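Local coordinates for maltose-binding protein MalE1 (Thermotoga maritima, PDB 6DTU), which binds malto-oligosaccharides, here maltotetraose, and probably serves as the sugar-capturing component of a carbohydrate transport system, at residues Gly55-Val66 with Val263-Asn274; Ile16-Phe24 with Phe285-Ile295. All coordinates share one frame; numbering follows the deposited sequence. Where two conformers were deposited one is given.

Contact 1 (Gly55-Val66 with Val263-Asn274); sequences GADIIVGAHDWV and VQGFMVNAKSPN. With GLC (alpha-D-glucopyranose), chain C.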
loop_
_atom_site.group_PDB
_atom_site.type_symbol
_atom_site.label_atom_id
_atom_site.label_comp_id
_atom_site.label_asym_id
_atom_site.label_seq_id
_atom_site.Cartn_x
_atom_site.Cartn_y
_atom_site.Cartn_z
ATOM N N GLY A 55 18.809 7.694 -12.024
ATOM C CA GLY A 55 17.684 7.675 -11.107
ATOM C C GLY A 55 17.210 9.073 -10.728
ATOM O O GLY A 55 17.973 10.041 -10.713
ATOM N N ALA A 56 15.924 9.171 -10.393
ATOM C CA ALA A 56 15.384 10.437 -9.903
ATOM C C ALA A 56 16.118 10.863 -8.636
ATOM O O ALA A 56 16.705 10.045 -7.922
ATOM C CB ALA A 56 13.904 10.265 -9.554
ATOM N N ASP A 57 16.100 12.172 -8.364
ATOM C CA ASP A 57 16.698 12.647 -7.118
ATOM C C ASP A 57 15.876 12.245 -5.906
ATOM O O ASP A 57 16.437 12.072 -4.820
ATOM C CB ASP A 57 16.851 14.160 -7.168
ATOM C CG ASP A 57 17.594 14.609 -8.417
ATOM O OD1 ASP A 57 18.828 14.444 -8.468
ATOM O OD2 ASP A 57 16.957 15.106 -9.381
ATOM N N ILE A 58 14.558 12.150 -6.065
ATOM C CA ILE A 58 13.635 11.815 -4.987
ATOM C C ILE A 58 12.639 10.802 -5.524
ATOM O O ILE A 58 12.125 10.971 -6.635
ATOM C CB ILE A 58 12.896 13.090 -4.543
ATOM C CG1 ILE A 58 13.871 14.097 -3.912
ATOM C CG2 ILE A 58 11.746 12.780 -3.609
ATOM C CD1 ILE A 58 13.243 15.480 -3.678
ATOM N N ILE A 59 12.364 9.747 -4.757
ATOM C CA ILE A 59 11.322 8.794 -5.116
ATOM C C ILE A 59 10.278 8.784 -4.010
ATOM O O ILE A 59 10.585 8.970 -2.829
ATOM C CB ILE A 59 11.848 7.367 -5.450
ATOM C CG1 ILE A 59 12.544 6.744 -4.229
ATOM C CG2 ILE A 59 12.738 7.407 -6.682
ATOM C CD1 ILE A 59 12.928 5.282 -4.420
ATOM N N VAL A 60 9.032 8.557 -4.401
ATOM C CA VAL A 60 7.917 8.501 -3.466
ATOM C C VAL A 60 7.386 7.077 -3.473
ATOM O O VAL A 60 7.073 6.534 -4.535
ATOM C CB VAL A 60 6.817 9.509 -3.844
ATOM C CG1 VAL A 60 5.695 9.464 -2.825
ATOM C CG2 VAL A 60 7.386 10.934 -4.016
ATOM N N GLY A 61 7.242 6.478 -2.301
ATOM C CA GLY A 61 6.748 5.117 -2.276
ATOM C C GLY A 61 6.646 4.566 -0.881
ATOM O O GLY A 61 6.585 5.311 0.093
ATOM N N ALA A 62 6.568 3.244 -0.803
ATOM C CA ALA A 62 6.204 2.575 0.442
ATOM C C ALA A 62 7.413 2.172 1.269
ATOM O O ALA A 62 8.517 1.964 0.755
ATOM C CB ALA A 62 5.326 1.356 0.171
ATOM N N HIS A 63 7.185 2.059 2.579
ATOM C CA HIS A 63 8.289 1.862 3.505
ATOM C C HIS A 63 8.896 0.469 3.424
ATOM O O HIS A 63 10.024 0.279 3.894
ATOM C CB HIS A 63 7.844 2.140 4.936
ATOM C CG HIS A 63 7.065 1.018 5.542
ATOM N ND1 HIS A 63 5.694 0.926 5.440
ATOM C CD2 HIS A 63 7.463 -0.054 6.262
ATOM C CE1 HIS A 63 5.282 -0.161 6.071
ATOM N NE2 HIS A 63 6.333 -0.766 6.588
ATOM N N ASP A 64 8.185 -0.512 2.863
ATOM C CA ASP A 64 8.805 -1.833 2.732
ATOM C C ASP A 64 10.043 -1.792 1.850
ATOM O O ASP A 64 10.874 -2.701 1.937
ATOM C CB ASP A 64 7.824 -2.877 2.178
ATOM C CG ASP A 64 7.322 -2.537 0.771
ATOM O OD1 ASP A 64 6.598 -1.525 0.655
ATOM O OD2 ASP A 64 7.641 -3.282 -0.185
ATOM N N TRP A 65 10.199 -0.756 1.022
ATOM C CA TRP A 65 11.375 -0.646 0.168
ATOM C C TRP A 65 12.638 -0.295 0.945
ATOM O O TRP A 65 13.738 -0.505 0.423
ATOM C CB TRP A 65 11.190 0.476 -0.845
ATOM C CG TRP A 65 9.985 0.424 -1.718
ATOM C CD1 TRP A 65 9.063 -0.585 -1.815
ATOM C CD2 TRP A 65 9.583 1.437 -2.640
ATOM N NE1 TRP A 65 8.111 -0.260 -2.761
ATOM C CE2 TRP A 65 8.404 0.980 -3.273
ATOM C CE3 TRP A 65 10.105 2.693 -2.990
ATOM C CZ2 TRP A 65 7.738 1.732 -4.258
ATOM C CZ3 TRP A 65 9.430 3.449 -3.959
ATOM C CH2 TRP A 65 8.248 2.977 -4.551
ATOM N N VAL A 66 12.519 0.215 2.175
ATOM C CA VAL A 66 13.631 0.937 2.802
ATOM C C VAL A 66 14.845 0.035 3.008
ATOM O O VAL A 66 15.974 0.410 2.674
ATOM C CB VAL A 66 13.186 1.609 4.115
ATOM C CG1 VAL A 66 14.389 2.100 4.883
ATOM C CG2 VAL A 66 12.247 2.751 3.846
ATOM N N VAL A 263 3.363 2.661 5.110
ATOM C CA VAL A 263 3.662 4.082 5.272
ATOM C C VAL A 263 4.256 4.573 3.961
ATOM O O VAL A 263 5.117 3.904 3.382
ATOM C CB VAL A 263 4.594 4.348 6.473
ATOM C CG1 VAL A 263 4.728 5.836 6.698
ATOM C CG2 VAL A 263 4.039 3.665 7.730
ATOM N N GLN A 264 3.743 5.693 3.453
ATOM C CA GLN A 264 4.199 6.291 2.199
ATOM C C GLN A 264 5.062 7.496 2.538
ATOM O O GLN A 264 4.771 8.216 3.500
ATOM C CB GLN A 264 3.002 6.765 1.360
ATOM C CG GLN A 264 2.076 5.655 0.871
ATOM C CD GLN A 264 2.644 4.920 -0.320
ATOM O OE1 GLN A 264 3.364 5.494 -1.144
ATOM N NE2 GLN A 264 2.314 3.641 -0.434
ATOM N N GLY A 265 6.143 7.691 1.783
ATOM C CA GLY A 265 7.090 8.745 2.092
ATOM C C GLY A 265 8.026 9.057 0.944
ATOM O O GLY A 265 7.994 8.438 -0.120
ATOM N N PHE A 266 8.868 10.048 1.198
ATOM C CA PHE A 266 9.806 10.593 0.231
ATOM C C PHE A 266 11.208 10.114 0.587
ATOM O O PHE A 266 11.673 10.329 1.712
ATOM C CB PHE A 266 9.776 12.124 0.296
ATOM C CG PHE A 266 8.444 12.745 -0.074
ATOM C CD1 PHE A 266 8.234 13.238 -1.365
ATOM C CD2 PHE A 266 7.408 12.855 0.857
ATOM C CE1 PHE A 266 6.996 13.822 -1.738
ATOM C CE2 PHE A 266 6.163 13.429 0.488
ATOM C CZ PHE A 266 5.965 13.911 -0.809
ATOM N N MET A 267 11.893 9.514 -0.385
ATOM C CA MET A 267 13.247 9.003 -0.209
ATOM C C MET A 267 14.180 9.710 -1.180
ATOM O O MET A 267 13.768 10.082 -2.271
ATOM C CB MET A 267 13.285 7.519 -0.461
ATOM C CG MET A 267 12.580 6.756 0.632
ATOM S SD MET A 267 12.015 5.134 0.117
ATOM C CE MET A 267 10.504 5.527 -0.774
ATOM N N VAL A 268 15.442 9.890 -0.783
ATOM C CA VAL A 268 16.433 10.642 -1.552
ATOM C C VAL A 268 17.445 9.672 -2.157
ATOM O O VAL A 268 17.927 8.762 -1.477
ATOM C CB VAL A 268 17.133 11.701 -0.679
ATOM C CG1 VAL A 268 18.258 12.394 -1.470
ATOM C CG2 VAL A 268 16.120 12.718 -0.186
ATOM N N ASN A 269 17.755 9.869 -3.439
ATOM C CA ASN A 269 18.724 9.037 -4.150
ATOM C C ASN A 269 20.131 9.340 -3.637
ATOM O O ASN A 269 20.644 10.448 -3.838
ATOM C CB ASN A 269 18.633 9.404 -5.625
ATOM C CG ASN A 269 19.545 8.578 -6.529
ATOM O OD1 ASN A 269 20.355 7.769 -6.089
ATOM N ND2 ASN A 269 19.401 8.797 -7.824
ATOM N N ALA A 270 20.783 8.338 -3.025
ATOM C CA ALA A 270 22.135 8.527 -2.508
ATOM C C ALA A 270 23.163 8.716 -3.615
ATOM O O ALA A 270 24.279 9.186 -3.332
ATOM C CB ALA A 270 22.550 7.360 -1.614
ATOM N N LYS A 271 22.822 8.373 -4.851
ATOM C CA LYS A 271 23.750 8.556 -5.952
ATOM C C LYS A 271 23.564 9.896 -6.639
ATOM O O LYS A 271 24.333 10.219 -7.542
ATOM C CB LYS A 271 23.630 7.426 -6.974
ATOM C CG LYS A 271 23.709 6.010 -6.374
ATOM C CD LYS A 271 24.973 5.785 -5.579
ATOM C CE LYS A 271 25.023 4.361 -5.041
ATOM N NZ LYS A 271 26.182 4.177 -4.115
ATOM N N SER A 272 22.575 10.673 -6.229
ATOM C CA SER A 272 22.270 11.907 -6.937
ATOM C C SER A 272 23.227 13.006 -6.501
ATOM O O SER A 272 23.451 13.179 -5.306
ATOM C CB SER A 272 20.865 12.355 -6.613
ATOM O OG SER A 272 20.738 13.720 -6.985
ATOM N N PRO A 273 23.829 13.742 -7.433
ATOM C CA PRO A 273 24.649 14.898 -7.032
ATOM C C PRO A 273 23.832 16.027 -6.443
ATOM O O PRO A 273 24.421 16.981 -5.905
ATOM C CB PRO A 273 25.308 15.330 -8.347
ATOM C CG PRO A 273 24.312 14.966 -9.372
ATOM C CD PRO A 273 23.679 13.660 -8.894
ATOM N N ASN A 274 22.501 15.947 -6.514
ATOM C CA ASN A 274 21.617 16.960 -5.954
ATOM C C ASN A 274 21.059 16.547 -4.603
ATOM O O ASN A 274 20.078 17.143 -4.149
ATOM C CB ASN A 274 20.458 17.280 -6.909
ATOM C CG ASN A 274 20.936 17.711 -8.283
ATOM O OD1 ASN A 274 21.559 18.751 -8.408
ATOM N ND2 ASN A 274 20.676 16.882 -9.304
HETATM C C1 GLC C . 3.025 -3.309 -1.926
HETATM C C2 GLC C . 4.452 -3.003 -1.699
HETATM C C3 GLC C . 5.241 -3.058 -2.971
HETATM C C4 GLC C . 5.163 -4.387 -3.614
HETATM C C5 GLC C . 3.689 -4.767 -3.900
HETATM C C6 GLC C . 3.562 -6.087 -4.364
HETATM O O2 GLC C . 4.557 -1.660 -1.148
HETATM O O3 GLC C . 6.640 -2.738 -2.689
HETATM O O4 GLC C . 5.880 -4.311 -4.877
HETATM O O5 GLC C . 2.892 -4.636 -2.564
HETATM O O6 GLC C . 2.199 -6.324 -4.648
HETATM O O HOH W 1 21.132 7.967 -10.080
#

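Contact 2 (Ile16-Phe24 with Phe285-Ile295); sequences ILQKLGEEF and FIAKKETMYRI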
loop_
_atom_site.group_PDB
_atom_site.type_symbol
_atom_site.label_atom_id
_atom_site.label_comp_id
_atom_site.label_asym_id
_atom_site.label_seq_id
_atom_site.Cartn_x
_atom_site.Cartn_y
_atom_site.Cartn_z
ATOM N N ILE A 16 -0.407 17.322 -7.055
ATOM C CA ILE A 16 -0.034 18.151 -5.917
ATOM C C ILE A 16 1.459 18.424 -5.910
ATOM O O ILE A 16 1.888 19.554 -5.656
ATOM C CB ILE A 16 -0.546 17.588 -4.577
ATOM C CG1 ILE A 16 -0.140 18.529 -3.438
ATOM C CG2 ILE A 16 -0.035 16.147 -4.356
ATOM C CD1 ILE A 16 -0.593 19.985 -3.621
ATOM N N LEU A 17 2.277 17.417 -6.223
ATOM C CA LEU A 17 3.725 17.642 -6.248
ATOM C C LEU A 17 4.150 18.564 -7.386
ATOM O O LEU A 17 5.124 19.318 -7.240
ATOM C CB LEU A 17 4.469 16.310 -6.321
ATOM C CG LEU A 17 4.389 15.418 -5.075
ATOM C CD1 LEU A 17 5.125 14.098 -5.294
ATOM C CD2 LEU A 17 4.951 16.123 -3.883
ATOM N N GLN A 18 3.445 18.525 -8.514
ATOM C CA GLN A 18 3.722 19.465 -9.595
ATOM C C GLN A 18 3.503 20.889 -9.123
ATOM O O GLN A 18 4.321 21.774 -9.378
ATOM C CB GLN A 18 2.782 19.187 -10.774
ATOM C CG GLN A 18 3.248 18.146 -11.798
ATOM C CD GLN A 18 2.222 17.901 -12.929
ATOM O OE1 GLN A 18 1.017 18.127 -12.757
ATOM N NE2 GLN A 18 2.708 17.445 -14.090
ATOM N N LYS A 19 2.397 21.119 -8.427
ATOM C CA LYS A 19 2.076 22.459 -7.969
ATOM C C LYS A 19 3.085 22.937 -6.933
ATOM O O LYS A 19 3.568 24.075 -7.004
ATOM C CB LYS A 19 0.657 22.453 -7.407
ATOM C CG LYS A 19 0.180 23.803 -6.932
ATOM C CD LYS A 19 -0.024 24.764 -8.088
ATOM C CE LYS A 19 -0.552 26.130 -7.615
ATOM N NZ LYS A 19 0.474 26.972 -6.906
ATOM N N LEU A 20 3.426 22.074 -5.965
ATOM C CA LEU A 20 4.438 22.442 -4.977
ATOM C C LEU A 20 5.781 22.698 -5.642
ATOM O O LEU A 20 6.512 23.620 -5.260
ATOM C CB LEU A 20 4.594 21.330 -3.937
ATOM C CG LEU A 20 3.329 21.067 -3.133
ATOM C CD1 LEU A 20 3.440 19.826 -2.240
ATOM C CD2 LEU A 20 3.012 22.311 -2.315
ATOM N N GLY A 21 6.118 21.910 -6.656
ATOM C CA GLY A 21 7.384 22.119 -7.343
ATOM C C GLY A 21 7.449 23.448 -8.060
ATOM O O GLY A 21 8.492 24.107 -8.063
ATOM N N GLU A 22 6.329 23.864 -8.667
ATOM C CA GLU A 22 6.250 25.180 -9.277
ATOM C C GLU A 22 6.446 26.270 -8.234
ATOM O O GLU A 22 7.101 27.286 -8.498
ATOM C CB GLU A 22 4.888 25.353 -9.948
ATOM C CG GLU A 22 4.739 24.633 -11.267
ATOM C CD GLU A 22 3.307 24.613 -11.789
ATOM O OE1 GLU A 22 3.080 23.928 -12.810
ATOM O OE2 GLU A 22 2.420 25.292 -11.221
ATOM N N GLU A 23 5.874 26.082 -7.042
ATOM C CA GLU A 23 6.030 27.085 -5.988
ATOM C C GLU A 23 7.475 27.167 -5.517
ATOM O O GLU A 23 8.021 28.264 -5.342
ATOM C CB GLU A 23 5.069 26.773 -4.831
ATOM C CG GLU A 23 3.592 26.813 -5.275
ATOM C CD GLU A 23 2.603 26.322 -4.241
ATOM O OE1 GLU A 23 3.041 25.944 -3.132
ATOM O OE2 GLU A 23 1.387 26.277 -4.564
ATOM N N PHE A 24 8.133 26.020 -5.361
ATOM C CA PHE A 24 9.531 26.016 -4.956
ATOM C C PHE A 24 10.394 26.693 -6.009
ATOM O O PHE A 24 11.320 27.435 -5.677
ATOM C CB PHE A 24 9.961 24.557 -4.742
ATOM C CG PHE A 24 11.242 24.385 -3.959
ATOM C CD1 PHE A 24 11.238 24.489 -2.555
ATOM C CD2 PHE A 24 12.443 24.096 -4.609
ATOM C CE1 PHE A 24 12.419 24.332 -1.817
ATOM C CE2 PHE A 24 13.631 23.924 -3.867
ATOM C CZ PHE A 24 13.606 24.035 -2.472
ATOM N N PHE A 285 10.354 22.312 3.245
ATOM C CA PHE A 285 9.166 22.659 2.470
ATOM C C PHE A 285 8.142 21.534 2.534
ATOM O O PHE A 285 7.037 21.735 3.038
ATOM C CB PHE A 285 9.556 22.967 1.011
ATOM C CG PHE A 285 8.389 23.284 0.091
ATOM C CD1 PHE A 285 7.368 24.146 0.491
ATOM C CD2 PHE A 285 8.359 22.786 -1.208
ATOM C CE1 PHE A 285 6.311 24.450 -0.353
ATOM C CE2 PHE A 285 7.300 23.106 -2.067
ATOM C CZ PHE A 285 6.291 23.956 -1.641
ATOM N N ILE A 286 8.502 20.342 2.058
ATOM C CA ILE A 286 7.536 19.246 2.006
ATOM C C ILE A 286 7.077 18.860 3.414
ATOM O O ILE A 286 5.910 18.519 3.635
ATOM C CB ILE A 286 8.106 18.063 1.192
ATOM C CG1 ILE A 286 8.275 18.447 -0.280
ATOM C CG2 ILE A 286 7.220 16.820 1.280
ATOM C CD1 ILE A 286 6.953 18.738 -0.998
ATOM N N ALA A 287 7.980 18.914 4.394
ATOM C CA ALA A 287 7.633 18.456 5.726
ATOM C C ALA A 287 6.759 19.423 6.506
ATOM O O ALA A 287 6.326 19.071 7.612
ATOM C CB ALA A 287 8.895 18.167 6.546
ATOM N N LYS A 288 6.504 20.620 5.997
ATOM C CA LYS A 288 5.792 21.605 6.800
ATOM C C LYS A 288 4.311 21.253 6.925
ATOM O O LYS A 288 3.751 20.505 6.123
ATOM C CB LYS A 288 5.934 23.009 6.216
ATOM C CG LYS A 288 7.318 23.631 6.319
ATOM C CD LYS A 288 7.459 24.837 5.407
ATOM C CE LYS A 288 6.326 25.834 5.541
ATOM N NZ LYS A 288 6.769 27.121 6.164
ATOM N N LYS A 289 3.682 21.797 7.974
ATOM C CA LYS A 289 2.282 21.489 8.258
ATOM C C LYS A 289 1.384 21.763 7.061
ATOM O O LYS A 289 0.646 20.877 6.611
ATOM C CB LYS A 289 1.799 22.241 9.501
ATOM C CG LYS A 289 0.331 21.969 9.790
ATOM C CD LYS A 289 -0.162 22.620 11.093
ATOM C CE LYS A 289 -0.010 24.112 11.077
ATOM N NZ LYS A 289 -0.260 24.699 12.433
ATOM N N GLU A 290 1.421 22.989 6.543
ATOM C CA GLU A 290 0.547 23.320 5.422
ATOM C C GLU A 290 0.808 22.408 4.232
ATOM O O GLU A 290 -0.131 21.944 3.578
ATOM C CB GLU A 290 0.744 24.770 5.013
ATOM C CG GLU A 290 -0.081 25.732 5.817
ATOM C CD GLU A 290 -0.224 27.043 5.094
ATOM O OE1 GLU A 290 -0.827 27.043 3.997
ATOM O OE2 GLU A 290 0.314 28.052 5.595
ATOM N N THR A 291 2.079 22.142 3.935
ATOM C CA THR A 291 2.372 21.341 2.756
ATOM C C THR A 291 1.886 19.922 2.925
ATOM O O THR A 291 1.342 19.338 1.984
ATOM C CB THR A 291 3.858 21.329 2.465
ATOM O OG1 THR A 291 4.342 22.662 2.576
ATOM C CG2 THR A 291 4.065 20.822 1.057
ATOM N N MET A 292 2.047 19.361 4.135
ATOM C CA MET A 292 1.582 18.002 4.390
ATOM C C MET A 292 0.064 17.922 4.316
ATOM O O MET A 292 -0.489 16.916 3.850
ATOM C CB MET A 292 2.125 17.532 5.741
ATOM C CG MET A 292 3.569 17.103 5.668
ATOM S SD MET A 292 3.655 15.483 4.894
ATOM C CE MET A 292 5.433 15.215 4.718
ATOM N N TYR A 293 -0.623 18.984 4.730
ATOM C CA TYR A 293 -2.074 18.998 4.628
ATOM C C TYR A 293 -2.517 19.126 3.176
ATOM O O TYR A 293 -3.458 18.443 2.754
ATOM C CB TYR A 293 -2.625 20.096 5.541
ATOM C CG TYR A 293 -4.124 20.208 5.625
ATOM C CD1 TYR A 293 -4.901 19.088 5.825
ATOM C CD2 TYR A 293 -4.745 21.453 5.636
ATOM C CE1 TYR A 293 -6.296 19.185 5.940
ATOM C CE2 TYR A 293 -6.122 21.564 5.757
ATOM C CZ TYR A 293 -6.885 20.436 5.911
ATOM O OH TYR A 293 -8.244 20.552 6.040
ATOM N N ARG A 294 -1.818 19.955 2.389
ATOM C CA ARG A 294 -2.098 20.055 0.964
ATOM C C ARG A 294 -1.870 18.725 0.257
ATOM O O ARG A 294 -2.628 18.373 -0.648
ATOM C CB ARG A 294 -1.278 21.168 0.326
ATOM C CG ARG A 294 -1.739 22.512 0.788
ATOM C CD ARG A 294 -0.818 23.597 0.289
ATOM N NE ARG A 294 -0.827 23.634 -1.153
ATOM C CZ ARG A 294 0.053 24.293 -1.894
ATOM N NH1 ARG A 294 1.025 24.982 -1.325
ATOM N NH2 ARG A 294 -0.043 24.242 -3.215
ATOM N N ILE A 295 -0.831 17.980 0.655
ATOM C CA ILE A 295 -0.618 16.637 0.117
ATOM C C ILE A 295 -1.789 15.726 0.462
ATOM O O ILE A 295 -2.297 14.998 -0.402
ATOM C CB ILE A 295 0.744 16.057 0.561
ATOM C CG1 ILE A 295 1.890 16.795 -0.147
ATOM C CG2 ILE A 295 0.829 14.551 0.246
ATOM C CD1 ILE A 295 3.239 16.472 0.426
#

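Contact 1 (Gly55-Val66 with Val263-Asn274)
Ile59 and Met267 face each other in an antiparallel pair joined by two backbone bonds, Met267 N to Ile59 O at 2.8 Å and Ile59 N to Met267 O. Gly61 and Gly265 form the next such pair. Asn269 N extends the ladder to Asp57 O. At the other end Val263 N donates to His63 ND1 at 2.9 Å, and His63 NE2 is bonded to Met331 O.

Side-chain polar bonds gather beyond the strands. Ser272 OG donates to the anti lone pair of Asp57 OD1 at 2.5 Å, while Asn274 ND2 meets that oxygen from above the carboxylate plane at 3.2 Å. The other oxygen, OD2, accepts from Thr6 N. With an alanine in place of Asp57, Ser272, Asn274 and Thr6 N would probably lose their acceptors and the loop 269-274 could shift. Asn269 CG lies opposite its own backbone N (chi1 -177°), which carries ND2 to Ala56 O, while OD1 closes an Asx turn onto Lys271 N.

In this solute-binding protein fold, strand 58-62 lies between strands 4-9 and 260-268 and leads into the sugar pocket. Asp64 accepts from glucose O2 and O3 with its two oxygens, and Trp65 NE1 donates to the same O3 at 2.9 Å.

Apolar contacts lie on both sheet faces. Val60 CG2 packs on Phe266 CD1 at 3.6 Å, the two side chains running alongside. On the other face the Met267 chain bends at its last torsion (chi3 -80°), bringing CE to Trp65 CE3 at 3.6 Å. Ala62 N sits over the indole centre, on the same side.

Contact 2 (Ile16-Phe24 with Phe285-Ile295)
Arg294 reaches across to helix 16-24 and ends on the carboxylate of Glu23. Its CB lies 4.2 Å from Ile16 CD1. The chain then bends at chi3 (62°) and carries the guanidinium over Leu20. Leu20 CD2 sits under one face of that group, 3.5 Å from Arg294 NH1, and Lys19 CG lies at its edge. At the tip the grip is end-on. Arg294 NH1 bonds to Glu23 OE1 at 2.9 Å on the syn lone pair, and Arg294 NH2 bonds to Glu23 OE2 at 2.8 Å. The two flat groups are turned 34° from each other. Lys19 NZ adds a third bond, on the anti lone pair of OE2, completing a salt-bridge network. Both positive charges would be expected to keep Glu23 ionised.

Helix 16-24 runs roughly antiparallel to 289-295 (150°), with axes 10.7 Å apart, and the packing is knobs-into-holes. Leu20 is one knob, seated among Thr291, Arg294, Phe285 and Ile286, the last two from the end of the helix before. Its CD1 branch lies 3.9 Å from Ile286 CD1. Arg294 is the knob in return, among Ile16, Lys19, Leu20 and Glu23.

Farther along, Phe285 turns its ring edge to the backbone of Leu20, with CE2 at 3.3 Å from Leu20 O. The Phe24 and Phe285 rings are close to parallel but slid apart, with centroids 5.7 Å from each other. Phe281 meets Phe24 edge-to-face.

In the fold
From the N terminus, helix 14-28 comes first and supplies one side of contact 2. Strand 58-62 follows with its half of contact 1. About two hundred residues later, strand 260-268 returns beside strand 58-62 and closes the inner loop. The chain then enters helices 275-286 and 289-298, which meet helix 14-28 and close the outer loop. Contact 1 is thus nested inside contact 2. Their centres are about 17 Å apart, yet they touch, mainly through Phe266, with Val60 also meeting Leu17. The Phe266 ring packs against Leu17, Ile286 and Ile295, with Phe266 CE2 3.6 Å from Ile286 CG2. The helices of contact 2 therefore pack on the sheet face carrying Val60 and Phe266, over contact 1.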